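Local coordinates for N-acetylmuramoyl-L-alanine amidase domain-containing protein SAOUHSC_02979 (Staphylococcus aureus, PDB 5T1Q) that probably acts as a secreted cell-wall hydrolase with amidase activity, this part combining a glucosaminidase-type region with a CHAP domain, at residues Pro104-Leu108 and Phe139-Thr145; Thr31-Ser35 and Ile90-Asp94. One frame throughout, in Å; residues are numbered along the deposited sequence.

Interaction 1 (Pro104-Leu108 and Phe139-Thr145)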
ATOM      1  N   PRO A 104       7.794  16.433   9.487  1.00 47.26           N
ATOM      2  CA  PRO A 104       7.790  17.789   8.915  1.00 47.76           C
ATOM      3  C   PRO A 104       7.777  17.801   7.381  1.00 45.32           C
ATOM      4  O   PRO A 104       8.093  18.816   6.785  1.00 44.55           O
ATOM      5  CB  PRO A 104       9.115  18.350   9.422  1.00 50.04           C
ATOM      6  CG  PRO A 104      10.012  17.159   9.415  1.00 49.62           C
ATOM      7  CD  PRO A 104       9.154  16.006   9.858  1.00 48.16           C
ATOM      8  N   ASN A 105       7.382  16.697   6.752  1.00 42.62           N
ATOM      9  CA  ASN A 105       7.442  16.592   5.285  1.00 41.81           C
ATOM     10  C   ASN A 105       6.154  17.015   4.575  1.00 41.43           C
ATOM     11  O   ASN A 105       6.211  17.673   3.539  1.00 41.51           O
ATOM     12  CB  ASN A 105       7.874  15.183   4.918  1.00 40.21           C
ATOM     13  CG  ASN A 105       9.238  14.837   5.491  1.00 40.88           C
ATOM     14  OD1 ASN A 105      10.166  15.652   5.457  1.00 43.67           O
ATOM     15  ND2 ASN A 105       9.368  13.637   6.019  1.00 40.66           N
ATOM     16  N   HIS A 106       5.009  16.620   5.126  1.00 41.58           N
ATOM     17  CA  HIS A 106       3.682  17.036   4.630  1.00 41.67           C
ATOM     18  C   HIS A 106       3.364  16.749   3.138  1.00 40.39           C
ATOM     19  O   HIS A 106       2.464  17.366   2.567  1.00 40.15           O
ATOM     20  CB  HIS A 106       3.481  18.542   4.907  1.00 44.82           C
ATOM     21  CG  HIS A 106       3.673  18.939   6.343  1.00 46.80           C
ATOM     22  ND1 HIS A 106       4.803  19.594   6.791  1.00 48.79           N
ATOM     23  CD2 HIS A 106       2.869  18.797   7.424  1.00 47.52           C
ATOM     24  CE1 HIS A 106       4.688  19.833   8.086  1.00 49.45           C
ATOM     25  NE2 HIS A 106       3.523  19.362   8.494  1.00 49.06           N
ATOM     26  N   ASN A 107       4.084  15.810   2.525  1.00 38.44           N
ATOM     27  CA  ASN A 107       3.896  15.466   1.110  1.00 37.12           C
ATOM     28  C   ASN A 107       2.842  14.345   1.026  1.00 36.21           C
ATOM     29  O   ASN A 107       3.130  13.176   1.283  1.00 34.97           O
ATOM     30  CB  ASN A 107       5.251  15.046   0.530  1.00 36.72           C
ATOM     31  CG  ASN A 107       5.232  14.810  -0.976  1.00 36.22           C
ATOM     32  OD1 ASN A 107       4.182  14.660  -1.599  1.00 36.29           O
ATOM     33  ND2 ASN A 107       6.418  14.781  -1.567  1.00 36.53           N
ATOM     34  N   LEU A 108       1.624  14.726   0.664  1.00 36.60           N
ATOM     35  CA  LEU A 108       0.499  13.804   0.611  1.00 35.77           C
ATOM     36  C   LEU A 108       0.340  13.020  -0.679  1.00 35.19           C
ATOM     37  O   LEU A 108      -0.373  12.003  -0.692  1.00 35.32           O
ATOM     38  CB  LEU A 108      -0.801  14.575   0.821  1.00 36.57           C
ATOM     39  CG  LEU A 108      -0.934  15.395   2.087  1.00 37.77           C
ATOM     40  CD1 LEU A 108      -2.320  16.014   2.102  1.00 38.87           C
ATOM     41  CD2 LEU A 108      -0.701  14.539   3.318  1.00 37.82           C
ATOM     42  N   PHE A 139      12.084  13.660  -2.307  1.00 38.71           N
ATOM     43  CA  PHE A 139      10.676  14.024  -2.371  1.00 37.56           C
ATOM     44  C   PHE A 139      10.514  15.441  -1.882  1.00 38.63           C
ATOM     45  O   PHE A 139      11.290  15.913  -1.050  1.00 40.16           O
ATOM     46  CB  PHE A 139       9.818  13.072  -1.533  1.00 35.90           C
ATOM     47  CG  PHE A 139       9.591  11.737  -2.175  1.00 34.58           C
ATOM     48  CD1 PHE A 139      10.530  10.731  -2.059  1.00 34.72           C
ATOM     49  CD2 PHE A 139       8.417  11.481  -2.879  1.00 34.17           C
ATOM     50  CE1 PHE A 139      10.318   9.486  -2.639  1.00 34.59           C
ATOM     51  CE2 PHE A 139       8.190  10.231  -3.463  1.00 33.75           C
ATOM     52  CZ  PHE A 139       9.148   9.233  -3.345  1.00 33.44           C
ATOM     53  N   ARG A 140       9.493  16.107  -2.402  1.00 38.07           N
ATOM     54  CA  ARG A 140       9.223  17.482  -2.045  1.00 39.89           C
ATOM     55  C   ARG A 140       8.810  17.575  -0.581  1.00 40.25           C
ATOM     56  O   ARG A 140       7.983  16.796  -0.113  1.00 39.56           O
ATOM     57  CB  ARG A 140       8.144  18.070  -2.962  1.00 39.72           C
ATOM     58  CG  ARG A 140       8.528  18.017  -4.435  1.00 39.81           C
ATOM     59  CD  ARG A 140       7.546  18.744  -5.342  1.00 40.41           C
ATOM     60  NE  ARG A 140       7.925  18.593  -6.750  1.00 40.98           N
ATOM     61  CZ  ARG A 140       7.260  19.104  -7.790  1.00 41.92           C
ATOM     62  NH1 ARG A 140       6.165  19.828  -7.609  1.00 41.76           N
ATOM     63  NH2 ARG A 140       7.697  18.881  -9.032  1.00 43.04           N
ATOM     64  N   LYS A 141       9.443  18.504   0.130  1.00 41.72           N
ATOM     65  CA  LYS A 141       9.198  18.763   1.540  1.00 43.15           C
ATOM     66  C   LYS A 141       8.474  20.104   1.618  1.00 45.04           C
ATOM     67  O   LYS A 141       9.007  21.125   1.177  1.00 46.14           O
ATOM     68  CB  LYS A 141      10.539  18.818   2.270  1.00 44.78           C
ATOM     69  CG  LYS A 141      10.497  19.079   3.767  1.00 46.28           C
ATOM     70  CD  LYS A 141      11.923  19.152   4.295  1.00 48.44           C
ATOM     71  CE  LYS A 141      11.983  19.498   5.768  1.00 50.22           C
ATOM     72  NZ  LYS A 141      11.439  18.409   6.608  1.00 50.68           N
ATOM     73  N   TYR A 142       7.254  20.092   2.148  1.00 45.21           N
ATOM     74  CA  TYR A 142       6.435  21.296   2.235  1.00 46.45           C
ATOM     75  C   TYR A 142       6.340  21.813   3.661  1.00 48.62           C
ATOM     76  O   TYR A 142       6.512  21.043   4.597  1.00 48.68           O
ATOM     77  CB  TYR A 142       5.028  20.990   1.748  1.00 44.70           C
ATOM     78  CG  TYR A 142       4.946  20.386   0.368  1.00 42.79           C
ATOM     79  CD1 TYR A 142       4.952  19.008   0.192  1.00 40.79           C
ATOM     80  CD2 TYR A 142       4.829  21.190  -0.760  1.00 43.34           C
ATOM     81  CE1 TYR A 142       4.857  18.449  -1.072  1.00 39.42           C
ATOM     82  CE2 TYR A 142       4.733  20.638  -2.024  1.00 41.97           C
ATOM     83  CZ  TYR A 142       4.744  19.266  -2.176  1.00 40.03           C
ATOM     84  OH  TYR A 142       4.643  18.711  -3.429  1.00 38.79           O
ATOM     85  N   PRO A 143       6.061  23.124   3.835  1.00 51.94           N
ATOM     86  CA  PRO A 143       5.887  23.664   5.197  1.00 54.00           C
ATOM     87  C   PRO A 143       4.643  23.099   5.894  1.00 53.54           C
ATOM     88  O   PRO A 143       4.607  23.012   7.120  1.00 53.95           O
ATOM     89  CB  PRO A 143       5.718  25.178   4.971  1.00 56.14           C
ATOM     90  CG  PRO A 143       6.193  25.444   3.587  1.00 55.29           C
ATOM     91  CD  PRO A 143       6.000  24.182   2.809  1.00 52.77           C
ATOM     92  N   SER A 144       3.628  22.753   5.100  1.00 53.46           N
ATOM     93  CA  SER A 144       2.384  22.180   5.610  1.00 53.58           C
ATOM     94  C   SER A 144       1.631  21.474   4.475  1.00 51.89           C
ATOM     95  O   SER A 144       2.050  21.522   3.313  1.00 50.96           O
ATOM     96  CB  SER A 144       1.502  23.272   6.216  1.00 56.45           C
ATOM     97  OG  SER A 144       1.055  24.174   5.225  1.00 57.75           O
ATOM     98  N   THR A 145       0.520  20.825   4.807  1.00 50.36           N
ATOM     99  CA  THR A 145      -0.284  20.140   3.798  1.00 49.00           C
ATOM    100  C   THR A 145      -1.012  21.121   2.870  1.00 49.12           C
ATOM    101  O   THR A 145      -1.524  20.718   1.831  1.00 48.93           O
ATOM    102  CB  THR A 145      -1.291  19.165   4.429  1.00 47.96           C
ATOM    103  OG1 THR A 145      -2.166  19.875   5.300  1.00 49.84           O
ATOM    104  CG2 THR A 145      -0.567  18.089   5.216  1.00 47.46           C
TER
HETATM  105  O   HOH W   1      12.793  16.059   6.415  1.00 40.91           O
HETATM  106  O   HOH W   2       2.356  16.935  -2.736  1.00 42.90           O
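With CG anti to the carbonyl carbon (chi1 -55°), His106 holds its imidazole against the bend at Tyr142-Ser144, while Lys141, CG anti to the backbone N (chi1 -180°), runs out straight until its last torsion turns NZ toward Pro104 and Asn105. The His106 ring is used twice. ND1 donates to Tyr142 O at 3.1 Å, slightly out of the ring plane and well above the plane of the carbonyl; Ser144 CA sits over one ring face in a CH-pi contact, 3.7 Å from the centroid. Lys141 NZ reaches Asn105 OD1 at 3.2 Å and more weakly Pro104 O, and a water joins NZ to OD1 a second time. The segments thus join the loop after helix 82-93 to the exit of the beta hairpin 119-128/131-140, within the glucosaminidase-like region of the lysozyme clan. Between the side-chain grips, Tyr142 N donates to Asn105 O at 3.0 Å, nearly straight at 169°. Asn107 stands its amide perpendicular to the Tyr142 ring, with CG 3.7 Å from CE1 at the ring edge; its ND2 gives a weak bond to Arg140 O at 2.9 Å and another bond to Ile111 O. The Tyr142 hydroxyl is held by Asp151 of helix 145-158. Ser144 stands at that helix's N-cap, OG bonded to Glu147 and weakly to Lys146 N. Beyond the histidine, Leu108 CD2 meets Thr145 CG2 at 4.0 Å.

Interaction 2 (Thr31-Ser35 and Ile90-Asp94)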
ATOM      1  N   THR A  31      11.337   5.467   5.081  1.00 41.84           N
ATOM      2  CA  THR A  31      10.565   4.408   4.460  1.00 39.59           C
ATOM      3  C   THR A  31       9.123   4.862   4.363  1.00 36.86           C
ATOM      4  O   THR A  31       8.528   5.310   5.345  1.00 36.23           O
ATOM      5  CB  THR A  31      10.691   3.061   5.204  1.00 39.58           C
ATOM      6  OG1 THR A  31      10.254   3.205   6.562  1.00 40.22           O
ATOM      7  CG2 THR A  31      12.138   2.577   5.165  1.00 41.08           C
ATOM      8  N   ARG A  32       8.586   4.780   3.155  1.00 35.09           N
ATOM      9  CA  ARG A  32       7.218   5.186   2.894  1.00 33.82           C
ATOM     10  C   ARG A  32       6.198   4.148   3.333  1.00 32.56           C
ATOM     11  O   ARG A  32       6.523   2.997   3.632  1.00 32.54           O
ATOM     12  CB  ARG A  32       7.000   5.420   1.394  1.00 33.19           C
ATOM     13  CG  ARG A  32       7.790   6.566   0.779  1.00 34.18           C
ATOM     14  CD  ARG A  32       7.389   6.783  -0.682  1.00 33.51           C
ATOM     15  NE  ARG A  32       5.987   7.197  -0.827  1.00 32.24           N
ATOM     16  CZ  ARG A  32       5.343   7.360  -1.989  1.00 31.56           C
ATOM     17  NH1 ARG A  32       4.072   7.746  -1.983  1.00 30.45           N
ATOM     18  NH2 ARG A  32       5.955   7.143  -3.153  1.00 31.94           N
ATOM     19  N   ALA A  33       4.956   4.600   3.381  1.00 31.81           N
ATOM     20  CA  ALA A  33       3.822   3.758   3.621  1.00 30.85           C
ATOM     21  C   ALA A  33       2.811   4.177   2.556  1.00 30.56           C
ATOM     22  O   ALA A  33       2.625   5.372   2.310  1.00 30.55           O
ATOM     23  CB  ALA A  33       3.268   3.964   5.019  1.00 30.91           C
ATOM     24  N   THR A  34       2.242   3.196   1.867  1.00 30.10           N
ATOM     25  CA  THR A  34       1.207   3.426   0.855  1.00 30.26           C
ATOM     26  C   THR A  34       0.086   2.431   1.115  1.00 29.68           C
ATOM     27  O   THR A  34       0.279   1.452   1.816  1.00 29.28           O
ATOM     28  CB  THR A  34       1.744   3.281  -0.581  1.00 30.80           C
ATOM     29  OG1 THR A  34       2.502   2.076  -0.689  1.00 31.40           O
ATOM     30  CG2 THR A  34       2.660   4.447  -0.951  1.00 31.70           C
ATOM     31  N   SER A  35      -1.090   2.681   0.557  1.00 30.11           N
ATOM     32  CA  SER A  35      -2.248   1.816   0.818  1.00 29.66           C
ATOM     33  C   SER A  35      -2.053   0.385   0.352  1.00 28.55           C
ATOM     34  O   SER A  35      -1.423   0.141  -0.661  1.00 29.32           O
ATOM     35  CB  SER A  35      -3.490   2.371   0.138  1.00 29.95           C
ATOM     36  OG  SER A  35      -3.733   3.700   0.547  1.00 31.56           O
ATOM     37  N   ILE A  90      -4.950   9.477  -0.553  1.00 31.36           N
ATOM     38  CA  ILE A  90      -5.135   8.258   0.251  1.00 31.13           C
ATOM     39  C   ILE A  90      -4.098   7.177  -0.095  1.00 30.32           C
ATOM     40  O   ILE A  90      -3.465   6.609   0.792  1.00 28.71           O
ATOM     41  CB  ILE A  90      -6.560   7.672   0.063  1.00 31.62           C
ATOM     42  CG1 ILE A  90      -7.600   8.560   0.751  1.00 32.81           C
ATOM     43  CG2 ILE A  90      -6.656   6.254   0.631  1.00 31.56           C
ATOM     44  CD1 ILE A  90      -9.032   8.241   0.364  1.00 33.11           C
ATOM     45  N   LEU A  91      -3.938   6.904  -1.387  1.00 30.14           N
ATOM     46  CA  LEU A  91      -3.033   5.852  -1.865  1.00 30.06           C
ATOM     47  C   LEU A  91      -1.561   6.128  -1.564  1.00 30.00           C
ATOM     48  O   LEU A  91      -0.876   5.298  -0.945  1.00 29.45           O
ATOM     49  CB  LEU A  91      -3.245   5.635  -3.366  1.00 30.87           C
ATOM     50  CG  LEU A  91      -2.518   4.487  -4.079  1.00 31.62           C
ATOM     51  CD1 LEU A  91      -3.153   4.255  -5.439  1.00 32.18           C
ATOM     52  CD2 LEU A  91      -1.020   4.726  -4.234  1.00 32.71           C
ATOM     53  N   GLU A  92      -1.105   7.313  -1.965  1.00 30.26           N
ATOM     54  CA  GLU A  92       0.292   7.722  -1.827  1.00 30.60           C
ATOM     55  C   GLU A  92       0.754   7.993  -0.399  1.00 31.23           C
ATOM     56  O   GLU A  92       1.936   7.857  -0.117  1.00 32.65           O
ATOM     57  CB  GLU A  92       0.562   8.971  -2.694  1.00 31.08           C
ATOM     58  CG  GLU A  92       0.322   8.771  -4.190  1.00 31.52           C
ATOM     59  CD  GLU A  92       1.353   7.893  -4.880  1.00 33.44           C
ATOM     60  OE1 GLU A  92       2.493   7.733  -4.368  1.00 34.89           O
ATOM     61  OE2 GLU A  92       1.035   7.375  -5.980  1.00 34.47           O
ATOM     62  N   SER A  93      -0.150   8.413   0.485  1.00 31.93           N
ATOM     63  CA  SER A  93       0.207   8.704   1.892  1.00 32.09           C
ATOM     64  C   SER A  93      -0.266   7.646   2.887  1.00 32.38           C
ATOM     65  O   SER A  93      -0.035   7.791   4.094  1.00 33.13           O
ATOM     66  CB  SER A  93      -0.435  10.016   2.318  1.00 32.27           C
ATOM     67  OG  SER A  93      -1.836   9.869   2.448  1.00 32.20           O
ATOM     68  N   ASP A  94      -0.946   6.610   2.389  1.00 31.96           N
ATOM     69  CA  ASP A  94      -1.558   5.559   3.229  1.00 32.23           C
ATOM     70  C   ASP A  94      -2.507   6.202   4.242  1.00 31.33           C
ATOM     71  O   ASP A  94      -2.383   6.008   5.446  1.00 30.17           O
ATOM     72  CB  ASP A  94      -0.528   4.668   3.940  1.00 33.71           C
ATOM     73  CG  ASP A  94      -1.193   3.523   4.738  1.00 35.93           C
ATOM     74  OD1 ASP A  94      -2.319   3.104   4.375  1.00 35.92           O
ATOM     75  OD2 ASP A  94      -0.613   3.070   5.749  1.00 40.26           O
TER
HETATM   76  O   HOH W   3       4.108   7.670   1.389  1.00 26.96           O
HETATM   77  O   HOH W   4       4.143   5.677  -4.961  0.50 33.22           O
HETATM   78  O   HOH W   5       5.004   8.610  -5.486  1.00 35.32           O
HETATM   79  O   HOH W   6      -4.694   3.790   3.011  1.00 36.23           O
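Glu92 OE1 is gripped by Arg32 NH1, in a salt bridge of 2.9 Å and 167°, and by a water at 2.7 Å that also reaches Arg32 NH2 weakly; a second water lies near both groups. The carboxylate offers its anti lone pair and lies nearly coplanar with the guanidinium, while its other oxygen, OE2, bonds to the Tyr195 hydroxyl. The same NH1 turns to the backbone, donating at 2.8 Å to a lone pair of Glu92 O, which lies at the guanidinium edge. A bend at chi3 of Arg32 (64°) brings the head group round to both oxygens, and a third water accepts from Arg32 NE at 2.9 Å, within reach of Ala33 O and Glu92 O. One residue earlier on the helix, Leu91 O accepts from Ser35 N at 3.0 Å. Asp94 leaves the helix with positive phi and packs its CB 3.6 Å from Ala33 O; its OD1 pairs with Arg97, and a water connects it to Ser35 OG. The arrangement is that of a helix, here 82-93, with carbonyls near its C-terminal end taking donors from an extended segment. The partial negative charge of such a helix end would favour the guanidinium, so Arg32 probably gains from the helix as well as from the carboxylate.

From the N terminus, residues 31-35 come first and pair with 90-94, at the end of helix 82-93; the loop that interaction 2 so closes holds strands 37-39 and 52-54, which belong to the mixed sheet shared with the C-terminal strands, helix 58-78 and most of helix 82-93. Interaction 1 opens afterwards, in series, and its loop holds nearly all of the hairpin 119-128/131-140, whose second strand ends in the closing segment. Neither encloses nor crosses the other, yet they abut, their centres about 14 Å apart: Leu108 O packs on Ser93 CB at 3.6 Å, and Phe139 CZ approaches Arg32 NH2. Helix 82-93, the N-terminal segment and the hairpin are thus joined.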